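Local coordinates for cytoplasmic protein (Cryptococcus neoformans var. grubii serotype A, PDB 7LPO) that probably hydrolyses steryl beta-glucosides, as a sterylglucosidase of glycoside hydrolase family 5, at residues Tyr221-Cys225 and Ile367-His371; Met303-Glu309 and Trp374-Ser379; Trp339-Asp345 and Leu363-Ile367. One frame throughout, in Å; residues are numbered along the deposited sequence.

Contact 1: residues Tyr221-Cys225 and Ile367-His371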
ATOM      1  N   TYR A 221      21.815   3.952  17.101  1.00 16.23           N
ATOM      2  CA  TYR A 221      21.128   3.987  18.382  1.00 16.66           C
ATOM      3  C   TYR A 221      21.246   2.709  19.189  1.00 17.74           C
ATOM      4  O   TYR A 221      20.990   2.748  20.395  1.00 18.55           O
ATOM      5  CB  TYR A 221      19.641   4.309  18.169  1.00 18.50           C
ATOM      6  CG  TYR A 221      19.443   5.649  17.505  1.00 17.81           C
ATOM      7  CD1 TYR A 221      19.786   6.822  18.157  1.00 16.73           C
ATOM      8  CD2 TYR A 221      18.946   5.741  16.212  1.00 18.08           C
ATOM      9  CE1 TYR A 221      19.634   8.055  17.538  1.00 15.76           C
ATOM     10  CE2 TYR A 221      18.791   6.950  15.594  1.00 15.83           C
ATOM     11  CZ  TYR A 221      19.133   8.109  16.256  1.00 16.71           C
ATOM     12  OH  TYR A 221      18.982   9.332  15.627  1.00 19.29           O
ATOM     13  N   ALA A 222      21.623   1.587  18.573  1.00 15.02           N
ATOM     14  CA  ALA A 222      21.849   0.329  19.290  1.00 16.79           C
ATOM     15  C   ALA A 222      23.182  -0.278  18.863  1.00 17.47           C
ATOM     16  O   ALA A 222      23.233  -1.401  18.353  1.00 15.01           O
ATOM     17  CB  ALA A 222      20.702  -0.651  19.047  1.00 15.97           C
ATOM     18  N   PRO A 223      24.287   0.451  19.049  1.00 20.40           N
ATOM     19  CA  PRO A 223      25.594  -0.049  18.572  1.00 21.22           C
ATOM     20  C   PRO A 223      26.039  -1.361  19.207  1.00 18.25           C
ATOM     21  O   PRO A 223      26.856  -2.088  18.617  1.00 17.82           O
ATOM     22  CB  PRO A 223      26.560   1.091  18.928  1.00 22.78           C
ATOM     23  CG  PRO A 223      25.823   1.918  19.989  1.00 19.89           C
ATOM     24  CD  PRO A 223      24.376   1.803  19.631  1.00 18.27           C
ATOM     25  N   LYS A 224      25.550  -1.682  20.393  1.00 17.56           N
ATOM     26  CA  LYS A 224      25.940  -2.918  21.047  1.00 17.84           C
ATOM     27  C   LYS A 224      25.250  -4.147  20.467  1.00 18.91           C
ATOM     28  O   LYS A 224      25.612  -5.270  20.840  1.00 19.87           O
ATOM     29  CB  LYS A 224      25.619  -2.837  22.539  1.00 19.37           C
ATOM     30  CG  LYS A 224      26.382  -1.787  23.283  1.00 21.18           C
ATOM     31  CD  LYS A 224      25.863  -1.629  24.698  1.00 24.18           C
ATOM     32  CE  LYS A 224      26.317  -0.296  25.276  1.00 29.64           C
ATOM     33  NZ  LYS A 224      26.312  -0.301  26.755  1.00 34.97           N
ATOM     34  N   CYS A 225      24.261  -3.974  19.588  1.00 17.62           N
ATOM     35  CA  CYS A 225      23.432  -5.089  19.128  1.00 17.18           C
ATOM     36  C   CYS A 225      24.107  -5.752  17.932  1.00 16.73           C
ATOM     37  O   CYS A 225      23.787  -5.502  16.764  1.00 17.42           O
ATOM     38  CB  CYS A 225      22.025  -4.607  18.804  1.00 19.36           C
ATOM     39  SG  CYS A 225      21.123  -4.088  20.295  1.00 16.15           S
ATOM     40  N   ILE A 367      16.780  -3.254  26.046  1.00 19.60           N
ATOM     41  CA  ILE A 367      17.949  -2.898  25.255  1.00 20.12           C
ATOM     42  C   ILE A 367      18.181  -1.392  25.246  1.00 20.16           C
ATOM     43  O   ILE A 367      19.322  -0.946  25.066  1.00 20.31           O
ATOM     44  CB  ILE A 367      17.803  -3.468  23.830  1.00 22.43           C
ATOM     45  CG1 ILE A 367      19.149  -3.457  23.100  1.00 21.35           C
ATOM     46  CG2 ILE A 367      16.754  -2.705  23.026  1.00 23.16           C
ATOM     47  CD1 ILE A 367      20.227  -4.315  23.786  1.00 21.31           C
ATOM     48  N   TRP A 368      17.137  -0.588  25.480  1.00 18.78           N
ATOM     49  CA  TRP A 368      17.308   0.864  25.492  1.00 15.87           C
ATOM     50  C   TRP A 368      17.878   1.341  26.816  1.00 15.59           C
ATOM     51  O   TRP A 368      18.732   2.235  26.841  1.00 16.15           O
ATOM     52  CB  TRP A 368      15.976   1.537  25.180  1.00 15.47           C
ATOM     53  CG  TRP A 368      15.459   1.059  23.866  1.00 16.11           C
ATOM     54  CD1 TRP A 368      14.278   0.422  23.628  1.00 15.36           C
ATOM     55  CD2 TRP A 368      16.132   1.144  22.602  1.00 15.32           C
ATOM     56  NE1 TRP A 368      14.174   0.103  22.294  1.00 15.28           N
ATOM     57  CE2 TRP A 368      15.295   0.549  21.643  1.00 15.94           C
ATOM     58  CE3 TRP A 368      17.360   1.671  22.193  1.00 15.31           C
ATOM     59  CZ2 TRP A 368      15.639   0.478  20.300  1.00 15.18           C
ATOM     60  CZ3 TRP A 368      17.703   1.595  20.867  1.00 15.24           C
ATOM     61  CH2 TRP A 368      16.848   1.004  19.933  1.00 15.73           C
ATOM     62  N   ALA A 369      17.447   0.728  27.920  1.00 16.39           N
ATOM     63  CA  ALA A 369      18.131   0.936  29.190  1.00 17.19           C
ATOM     64  C   ALA A 369      19.593   0.531  29.083  1.00 15.85           C
ATOM     65  O   ALA A 369      20.479   1.200  29.627  1.00 16.67           O
ATOM     66  CB  ALA A 369      17.440   0.138  30.298  1.00 18.96           C
ATOM     67  N   HIS A 370      19.863  -0.566  28.375  1.00 17.86           N
ATOM     68  CA  HIS A 370      21.224  -1.055  28.231  1.00 19.22           C
ATOM     69  C   HIS A 370      22.097  -0.090  27.449  1.00 20.75           C
ATOM     70  O   HIS A 370      23.321  -0.153  27.566  1.00 23.23           O
ATOM     71  CB  HIS A 370      21.210  -2.419  27.546  1.00 23.38           C
ATOM     72  CG  HIS A 370      22.534  -3.108  27.564  1.00 28.05           C
ATOM     73  ND1 HIS A 370      23.226  -3.350  28.728  1.00 29.42           N
ATOM     74  CD2 HIS A 370      23.293  -3.603  26.560  1.00 29.57           C
ATOM     75  CE1 HIS A 370      24.354  -3.973  28.443  1.00 30.04           C
ATOM     76  NE2 HIS A 370      24.423  -4.129  27.134  1.00 30.49           N
ATOM     77  N   HIS A 371      21.499   0.787  26.649  1.00 18.95           N
ATOM     78  CA  HIS A 371      22.223   1.844  25.964  1.00 17.49           C
ATOM     79  C   HIS A 371      22.131   3.174  26.703  1.00 17.71           C
ATOM     80  O   HIS A 371      22.530   4.203  26.154  1.00 18.23           O
ATOM     81  CB  HIS A 371      21.705   1.982  24.529  1.00 15.35           C
ATOM     82  CG  HIS A 371      22.205   0.907  23.618  1.00 16.21           C
ATOM     83  ND1 HIS A 371      21.580  -0.316  23.497  1.00 16.60           N
ATOM     84  CD2 HIS A 371      23.308   0.847  22.832  1.00 15.27           C
ATOM     85  CE1 HIS A 371      22.263  -1.075  22.656  1.00 15.74           C
ATOM     86  NE2 HIS A 371      23.311  -0.390  22.233  1.00 15.23           N
TER
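His371 does most of the work here, with Lys224 as its main partner. The type I turn from Ala222 to Cys225 wraps round the imidazole and gives it a backbone hydrogen bond: Lys224 N lies 3.2 Å from His371 NE2. The other nitrogen is used too, since His371 ND1 donates to Ile367 O at 2.8 Å, so one ring ties the turn to the start of its own short helix. Both faces are occupied as well. Ala222 CA makes a CH-pi contact 3.8 Å from the centroid of the His371 ring, and on the opposite face Lys224 CD does the same at 4.1 Å. Beyond that methylene the lysine runs on extended until Lys224 NZ hydrogen-bonds to His370 O at 3.1 Å. Deeper in, Trp368 turns its ring edge to a carbonyl, with Trp368 CZ3 3.5 Å from Tyr221 O. The contact thus joins the loop that leaves helix 206-221, just before strand 226-227, to helix 367-370; Phe214 of helix 206-221 packs against Ala222, Cys225 and Ile367, and Trp368 NE1 hydrogen-bonds to Thr210 OG1 of the same helix.

Contact 2: residues Met303-Glu309 and Trp374-Ser379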
ATOM      1  N   MET A 303       8.430   1.098  27.507  1.00 19.12           N
ATOM      2  CA  MET A 303       9.644   0.448  27.981  1.00 17.06           C
ATOM      3  C   MET A 303       9.464  -0.097  29.395  1.00 17.48           C
ATOM      4  O   MET A 303       9.890  -1.218  29.692  1.00 18.47           O
ATOM      5  CB  MET A 303      10.812   1.433  27.932  1.00 17.07           C
ATOM      6  CG  MET A 303      11.256   1.817  26.519  1.00 19.78           C
ATOM      7  SD  MET A 303      12.440   3.187  26.499  1.00 17.20           S
ATOM      8  CE  MET A 303      12.561   3.499  24.736  1.00 21.65           C
ATOM      9  N   ARG A 304       8.850   0.684  30.285  1.00 15.58           N
ATOM     10  CA  ARG A 304       8.562   0.173  31.622  1.00 15.67           C
ATOM     11  C   ARG A 304       7.649  -1.039  31.552  1.00 15.66           C
ATOM     12  O   ARG A 304       7.845  -2.021  32.278  1.00 15.71           O
ATOM     13  CB  ARG A 304       7.917   1.251  32.486  1.00 15.73           C
ATOM     14  CG  ARG A 304       8.841   2.400  32.855  1.00 17.15           C
ATOM     15  CD  ARG A 304       8.014   3.578  33.317  1.00 19.98           C
ATOM     16  NE  ARG A 304       8.820   4.761  33.600  1.00 21.78           N
ATOM     17  CZ  ARG A 304       8.346   6.002  33.588  1.00 22.71           C
ATOM     18  NH1 ARG A 304       7.069   6.220  33.296  1.00 18.57           N
ATOM     19  NH2 ARG A 304       9.153   7.022  33.863  1.00 26.94           N
ATOM     20  N   LEU A 305       6.635  -0.981  30.688  1.00 15.94           N
ATOM     21  CA  LEU A 305       5.770  -2.137  30.490  1.00 16.31           C
ATOM     22  C   LEU A 305       6.565  -3.330  29.973  1.00 15.77           C
ATOM     23  O   LEU A 305       6.331  -4.471  30.379  1.00 15.80           O
ATOM     24  CB  LEU A 305       4.645  -1.778  29.512  1.00 15.74           C
ATOM     25  CG  LEU A 305       3.541  -0.858  30.042  1.00 16.29           C
ATOM     26  CD1 LEU A 305       2.624  -0.401  28.893  1.00 15.86           C
ATOM     27  CD2 LEU A 305       2.726  -1.544  31.105  1.00 17.30           C
ATOM     28  N   GLY A 306       7.492  -3.087  29.047  1.00 16.34           N
ATOM     29  CA  GLY A 306       8.305  -4.163  28.516  1.00 18.26           C
ATOM     30  C   GLY A 306       9.238  -4.785  29.534  1.00 18.45           C
ATOM     31  O   GLY A 306       9.785  -5.862  29.276  1.00 18.85           O
ATOM     32  N   MET A 307       9.457  -4.116  30.666  1.00 15.67           N
ATOM     33  CA  MET A 307      10.162  -4.687  31.804  1.00 15.75           C
ATOM     34  C   MET A 307       9.194  -5.232  32.852  1.00 16.03           C
ATOM     35  O   MET A 307       9.606  -5.525  33.978  1.00 17.46           O
ATOM     36  CB  MET A 307      11.090  -3.642  32.428  1.00 15.80           C
ATOM     37  CG  MET A 307      12.380  -3.406  31.652  1.00 20.98           C
ATOM     38  SD  MET A 307      13.388  -4.907  31.419  1.00 23.47           S
ATOM     39  CE  MET A 307      13.714  -5.358  33.121  1.00 21.13           C
ATOM     40  N   GLY A 308       7.921  -5.385  32.502  1.00 17.10           N
ATOM     41  CA  GLY A 308       6.968  -6.039  33.362  1.00 17.32           C
ATOM     42  C   GLY A 308       6.302  -5.157  34.391  1.00 19.76           C
ATOM     43  O   GLY A 308       5.600  -5.684  35.265  1.00 20.97           O
ATOM     44  N   GLU A 309       6.499  -3.842  34.327  1.00 19.35           N
ATOM     45  CA  GLU A 309       5.960  -2.928  35.326  1.00 23.06           C
ATOM     46  C   GLU A 309       4.613  -2.380  34.872  1.00 21.81           C
ATOM     47  O   GLU A 309       4.485  -1.877  33.756  1.00 21.53           O
ATOM     48  CB  GLU A 309       6.926  -1.773  35.575  1.00 29.09           C
ATOM     49  CG  GLU A 309       8.287  -2.191  36.068  1.00 37.95           C
ATOM     50  CD  GLU A 309       9.217  -1.003  36.223  1.00 46.88           C
ATOM     51  OE1 GLU A 309       8.717   0.149  36.221  1.00 49.79           O
ATOM     52  OE2 GLU A 309      10.443  -1.224  36.337  1.00 50.08           O
ATOM     53  N   TRP A 374      17.350   4.947  29.735  1.00 16.88           N
ATOM     54  CA  TRP A 374      16.665   5.096  31.009  1.00 16.69           C
ATOM     55  C   TRP A 374      17.258   4.137  32.027  1.00 17.98           C
ATOM     56  O   TRP A 374      17.984   3.202  31.686  1.00 19.48           O
ATOM     57  CB  TRP A 374      15.153   4.879  30.869  1.00 15.98           C
ATOM     58  CG  TRP A 374      14.698   3.511  30.475  1.00 15.94           C
ATOM     59  CD1 TRP A 374      14.916   2.886  29.281  1.00 16.18           C
ATOM     60  CD2 TRP A 374      13.907   2.605  31.261  1.00 15.98           C
ATOM     61  NE1 TRP A 374      14.318   1.648  29.280  1.00 16.91           N
ATOM     62  CE2 TRP A 374      13.689   1.453  30.481  1.00 15.92           C
ATOM     63  CE3 TRP A 374      13.359   2.660  32.544  1.00 17.99           C
ATOM     64  CZ2 TRP A 374      12.954   0.366  30.941  1.00 15.94           C
ATOM     65  CZ3 TRP A 374      12.634   1.576  33.002  1.00 17.12           C
ATOM     66  CH2 TRP A 374      12.439   0.443  32.203  1.00 16.64           C
ATOM     67  N   GLU A 375      16.920   4.380  33.289  1.00 20.63           N
ATOM     68  CA  GLU A 375      17.431   3.618  34.421  1.00 23.46           C
ATOM     69  C   GLU A 375      16.307   2.775  35.004  1.00 19.66           C
ATOM     70  O   GLU A 375      15.326   3.322  35.519  1.00 18.33           O
ATOM     71  CB  GLU A 375      18.003   4.549  35.488  1.00 29.19           C
ATOM     72  CG  GLU A 375      18.593   3.811  36.677  1.00 36.97           C
ATOM     73  CD  GLU A 375      19.213   4.743  37.698  1.00 44.02           C
ATOM     74  OE1 GLU A 375      18.774   5.909  37.788  1.00 44.31           O
ATOM     75  OE2 GLU A 375      20.141   4.305  38.413  1.00 48.70           O
ATOM     76  N   ILE A 376      16.476   1.451  34.962  1.00 20.67           N
ATOM     77  CA  ILE A 376      15.405   0.538  35.355  1.00 25.79           C
ATOM     78  C   ILE A 376      15.123   0.621  36.853  1.00 30.01           C
ATOM     79  O   ILE A 376      13.965   0.522  37.280  1.00 33.99           O
ATOM     80  CB  ILE A 376      15.757  -0.901  34.931  1.00 25.99           C
ATOM     81  CG1 ILE A 376      15.571  -1.068  33.418  1.00 24.92           C
ATOM     82  CG2 ILE A 376      14.906  -1.902  35.696  1.00 27.44           C
ATOM     83  CD1 ILE A 376      16.208  -2.317  32.858  1.00 25.79           C
ATOM     84  N   ALA A 377      16.161   0.782  37.676  1.00 33.54           N
ATOM     85  CA  ALA A 377      15.954   0.758  39.123  1.00 33.22           C
ATOM     86  C   ALA A 377      15.045   1.897  39.572  1.00 33.99           C
ATOM     87  O   ALA A 377      14.172   1.707  40.428  1.00 34.75           O
ATOM     88  CB  ALA A 377      17.298   0.825  39.855  1.00 33.46           C
ATOM     89  N   THR A 378      15.225   3.082  38.995  1.00 28.38           N
ATOM     90  CA  THR A 378      14.461   4.262  39.371  1.00 28.82           C
ATOM     91  C   THR A 378      13.408   4.668  38.348  1.00 29.75           C
ATOM     92  O   THR A 378      12.611   5.567  38.636  1.00 30.00           O
ATOM     93  CB  THR A 378      15.409   5.450  39.586  1.00 29.23           C
ATOM     94  OG1 THR A 378      16.068   5.758  38.349  1.00 29.79           O
ATOM     95  CG2 THR A 378      16.448   5.125  40.632  1.00 28.66           C
ATOM     96  N   SER A 379      13.378   4.040  37.172  1.00 32.19           N
ATOM     97  CA  SER A 379      12.452   4.380  36.089  1.00 31.03           C
ATOM     98  C   SER A 379      12.679   5.792  35.563  1.00 30.38           C
ATOM     99  O   SER A 379      11.770   6.404  34.986  1.00 31.64           O
ATOM    100  CB  SER A 379      10.994   4.212  36.527  1.00 32.51           C
ATOM    101  OG  SER A 379      10.764   2.906  37.031  1.00 37.19           O
TER
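The indole of Trp374 is the bump, and the end of helix 299-306 makes the hollow that takes it. Met303 and Met307, four residues apart in the last turn and just beyond it, both send their CA-to-CB bonds toward the 374-379 segment, though the end of Met303 leads away; the indole reaches in among them and Arg304. Met303 SD lies 4.2 Å from the centroid of the five-membered ring of Trp374, a Met-aromatic contact of oblique geometry. Met307 closes on the ring edge, its CG 3.9 Å from Trp374 CZ2, and the aliphatic part of Arg304 adds another wall, with CG 3.9 Å from Trp374 CZ3. A smaller apolar fit follows where Met307 CE meets Ile376 CD1 at 3.9 Å. Farther out the chemistry turns polar: Arg304 extends to the loop that ends at Ser379, where NH2 donates a hydrogen bond to Ser379 O at 2.9 Å, in the guanidinium plane. Glu309 borders this edge, with OE1 3.5 Å from Ser379 OG. Ala369 of helix 367-370 covers the indole face opposite Met303 SD, and Cys366 meets the NE1 edge. The helix ends just past the hollow in a Schellman motif: Gly308 has positive phi, Glu309 N bonds to Arg304 O and Gly308 N to Leu305 O. The whole is a Schellman-capped helix end packed on the small antiparallel hairpin of strands 374-375 and 380-381.

Contact 3: residues Trp339-Asp345 and Leu363-Ile367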
ATOM      1  N   TRP A 339      11.438  -9.109  26.705  1.00 15.47           N
ATOM      2  CA  TRP A 339      12.754  -9.472  26.209  1.00 17.89           C
ATOM      3  C   TRP A 339      13.056 -10.941  26.455  1.00 16.39           C
ATOM      4  O   TRP A 339      12.860 -11.448  27.561  1.00 17.76           O
ATOM      5  CB  TRP A 339      13.802  -8.584  26.874  1.00 16.63           C
ATOM      6  CG  TRP A 339      13.396  -7.157  26.802  1.00 15.48           C
ATOM      7  CD1 TRP A 339      12.884  -6.402  27.804  1.00 15.54           C
ATOM      8  CD2 TRP A 339      13.443  -6.318  25.641  1.00 15.41           C
ATOM      9  NE1 TRP A 339      12.624  -5.129  27.350  1.00 15.51           N
ATOM     10  CE2 TRP A 339      12.947  -5.058  26.019  1.00 15.43           C
ATOM     11  CE3 TRP A 339      13.850  -6.515  24.319  1.00 17.18           C
ATOM     12  CZ2 TRP A 339      12.851  -3.995  25.126  1.00 15.37           C
ATOM     13  CZ3 TRP A 339      13.754  -5.456  23.425  1.00 15.28           C
ATOM     14  CH2 TRP A 339      13.254  -4.215  23.833  1.00 16.47           C
ATOM     15  N   LEU A 340      13.497 -11.614  25.396  1.00 18.79           N
ATOM     16  CA  LEU A 340      13.985 -12.981  25.478  1.00 19.37           C
ATOM     17  C   LEU A 340      15.020 -13.132  26.581  1.00 19.64           C
ATOM     18  O   LEU A 340      16.010 -12.399  26.619  1.00 19.54           O
ATOM     19  CB  LEU A 340      14.626 -13.354  24.142  1.00 21.43           C
ATOM     20  CG  LEU A 340      13.953 -14.249  23.114  1.00 23.02           C
ATOM     21  CD1 LEU A 340      15.046 -14.690  22.120  1.00 24.02           C
ATOM     22  CD2 LEU A 340      13.258 -15.426  23.714  1.00 22.59           C
ATOM     23  N   SER A 341      14.809 -14.106  27.459  1.00 17.93           N
ATOM     24  CA  SER A 341      15.885 -14.534  28.342  1.00 21.85           C
ATOM     25  C   SER A 341      16.977 -15.255  27.545  1.00 20.51           C
ATOM     26  O   SER A 341      16.766 -15.722  26.422  1.00 17.42           O
ATOM     27  CB  SER A 341      15.358 -15.458  29.438  1.00 25.26           C
ATOM     28  OG  SER A 341      15.223 -16.780  28.947  1.00 28.35           O
ATOM     29  N   LYS A 342      18.168 -15.328  28.136  1.00 27.18           N
ATOM     30  CA  LYS A 342      19.270 -15.999  27.456  1.00 30.10           C
ATOM     31  C   LYS A 342      18.945 -17.457  27.196  1.00 27.40           C
ATOM     32  O   LYS A 342      19.189 -17.976  26.102  1.00 28.70           O
ATOM     33  CB  LYS A 342      20.537 -15.909  28.289  1.00 38.65           C
ATOM     34  CG  LYS A 342      21.056 -14.524  28.415  1.00 47.45           C
ATOM     35  CD  LYS A 342      22.031 -14.449  29.565  1.00 53.05           C
ATOM     36  CE  LYS A 342      21.518 -13.492  30.632  1.00 54.43           C
ATOM     37  NZ  LYS A 342      20.507 -14.122  31.535  1.00 53.86           N
ATOM     38  N   GLU A 343      18.432 -18.145  28.216  1.00 22.18           N
ATOM     39  CA  GLU A 343      18.082 -19.549  28.054  1.00 23.48           C
ATOM     40  C   GLU A 343      17.091 -19.720  26.919  1.00 22.11           C
ATOM     41  O   GLU A 343      17.204 -20.659  26.120  1.00 20.43           O
ATOM     42  CB  GLU A 343      17.524 -20.098  29.364  1.00 28.92           C
ATOM     43  CG  GLU A 343      18.611 -20.336  30.399  1.00 40.39           C
ATOM     44  CD  GLU A 343      18.132 -20.142  31.822  1.00 50.87           C
ATOM     45  OE1 GLU A 343      18.921 -19.624  32.644  1.00 54.88           O
ATOM     46  OE2 GLU A 343      16.975 -20.519  32.117  1.00 54.17           O
ATOM     47  N   ASP A 344      16.135 -18.794  26.804  1.00 20.58           N
ATOM     48  CA  ASP A 344      15.199 -18.863  25.689  1.00 21.35           C
ATOM     49  C   ASP A 344      15.872 -18.500  24.372  1.00 16.05           C
ATOM     50  O   ASP A 344      15.500 -19.037  23.326  1.00 16.35           O
ATOM     51  CB  ASP A 344      13.994 -17.970  25.962  1.00 27.70           C
ATOM     52  CG  ASP A 344      13.079 -18.562  27.018  1.00 33.97           C
ATOM     53  OD1 ASP A 344      12.953 -19.809  27.046  1.00 39.11           O
ATOM     54  OD2 ASP A 344      12.507 -17.792  27.824  1.00 33.53           O
ATOM     55  N   ASP A 345      16.889 -17.641  24.395  1.00 15.29           N
ATOM     56  CA  ASP A 345      17.619 -17.374  23.161  1.00 15.21           C
ATOM     57  C   ASP A 345      18.352 -18.624  22.690  1.00 15.20           C
ATOM     58  O   ASP A 345      18.326 -18.964  21.501  1.00 15.14           O
ATOM     59  CB  ASP A 345      18.603 -16.226  23.350  1.00 15.23           C
ATOM     60  CG  ASP A 345      19.102 -15.665  22.017  1.00 15.22           C
ATOM     61  OD1 ASP A 345      18.266 -15.536  21.086  1.00 15.09           O
ATOM     62  OD2 ASP A 345      20.317 -15.373  21.896  1.00 15.15           O
ATOM     63  N   LEU A 363      20.535  -9.637  27.077  1.00 21.03           N
ATOM     64  CA  LEU A 363      19.253 -10.285  26.868  1.00 21.50           C
ATOM     65  C   LEU A 363      18.442 -10.262  28.157  1.00 22.00           C
ATOM     66  O   LEU A 363      18.975 -10.100  29.256  1.00 22.56           O
ATOM     67  CB  LEU A 363      19.445 -11.723  26.382  1.00 21.65           C
ATOM     68  CG  LEU A 363      20.003 -11.842  24.959  1.00 22.85           C
ATOM     69  CD1 LEU A 363      20.438 -13.285  24.681  1.00 26.87           C
ATOM     70  CD2 LEU A 363      18.988 -11.375  23.948  1.00 22.75           C
ATOM     71  N   GLY A 364      17.130 -10.401  28.002  1.00 22.94           N
ATOM     72  CA  GLY A 364      16.259 -10.470  29.154  1.00 22.86           C
ATOM     73  C   GLY A 364      16.091  -9.174  29.904  1.00 20.99           C
ATOM     74  O   GLY A 364      15.540  -9.182  31.006  1.00 19.75           O
ATOM     75  N   THR A 365      16.567  -8.066  29.353  1.00 22.02           N
ATOM     76  CA  THR A 365      16.398  -6.752  29.951  1.00 22.03           C
ATOM     77  C   THR A 365      16.261  -5.756  28.806  1.00 21.61           C
ATOM     78  O   THR A 365      16.537  -6.077  27.649  1.00 22.57           O
ATOM     79  CB  THR A 365      17.564  -6.431  30.892  1.00 22.23           C
ATOM     80  OG1 THR A 365      17.311  -5.207  31.587  1.00 22.00           O
ATOM     81  CG2 THR A 365      18.864  -6.320  30.134  1.00 24.00           C
ATOM     82  N   CYS A 366      15.804  -4.548  29.129  1.00 19.21           N
ATOM     83  CA  CYS A 366      15.524  -3.559  28.097  1.00 18.14           C
ATOM     84  C   CYS A 366      16.800  -3.150  27.378  1.00 18.23           C
ATOM     85  O   CYS A 366      17.777  -2.728  28.010  1.00 17.75           O
ATOM     86  CB  CYS A 366      14.857  -2.324  28.701  1.00 19.02           C
ATOM     87  SG  CYS A 366      14.467  -1.041  27.497  1.00 19.60           S
ATOM     88  N   ILE A 367      16.780  -3.254  26.046  1.00 19.60           N
ATOM     89  CA  ILE A 367      17.949  -2.898  25.255  1.00 20.12           C
ATOM     90  C   ILE A 367      18.181  -1.392  25.246  1.00 20.16           C
ATOM     91  O   ILE A 367      19.322  -0.946  25.066  1.00 20.31           O
ATOM     92  CB  ILE A 367      17.803  -3.468  23.830  1.00 22.43           C
ATOM     93  CG1 ILE A 367      19.149  -3.457  23.100  1.00 21.35           C
ATOM     94  CG2 ILE A 367      16.754  -2.705  23.026  1.00 23.16           C
ATOM     95  CD1 ILE A 367      20.227  -4.315  23.786  1.00 21.31           C
TER
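Most striking is a tryptophan ring whose face is covered by backbone. Trp339 lies flat beneath the peptide that runs from Thr365 to Ile367: Thr365 O is 3.4 Å from Trp339 CG, and Cys366 CA sits 3.7 Å from the centroid of the five-membered ring of Trp339 in a CH-pi contact. The Cys366 sulfur comes in obliquely, 5.2 Å from the centroid of the six-membered ring of Trp339, and at the far end of the indole Trp339 CH2 touches Ile367 CG2 at 3.9 Å. The chain passes over the ring in extended form before it turns into helix 367-370, with Cys366 at the N-cap.

Past the tryptophan the two backbones come very close. Leu340 O and Gly364 N are only 2.7 Å apart, and Ser341 CA lies 4.2 Å from Gly364 CA. Gly364 has positive phi, a conformation that suits glycine. Leu363 then drops its side chain against the first turn of helix 342-348, its CB 3.8 Å from Lys342 CG and its CD1 3.5 Å from Asp345 OD2. That carboxylate is held in place by Ser350 and by a salt bridge to Arg357.

Ser341 starts the helix as its N-cap, with Asp344 N donating to Ser341 OG at 3.1 Å. Two capped helix starts, that of 342-348 and that of the short, weakly bonded 367-370, are thus brought together through their lead-in loops, with the face of Trp339 against the backbone between them.

In the fold
All three contacts lie together on one flank of the chain, 32 to 35 Å from its centre, and none is fully core. Trp374 with the methionines and Trp339 with Cys366 are buried; Lys224, Arg304 with Ser379, and Lys342 lie nearer solvent. Contacts 1 and 3 share Ile367: contact 3 takes the lead-in loop of helix 367-370, contact 1 the helix itself and His371 just after it. Contact 3 is nested inside the loop closed by contact 2. Contacts 2 and 3 touch where Trp374 NE1 lies 3.2 Å from Cys366 SG, contacts 1 and 2 where Trp368 CD1 is 3.7 Å from Met303 CE. Contact 1 relies on histidine and lysine hydrogen bonds, contact 2 on methionine-tryptophan packing, contact 3 on indole against backbone.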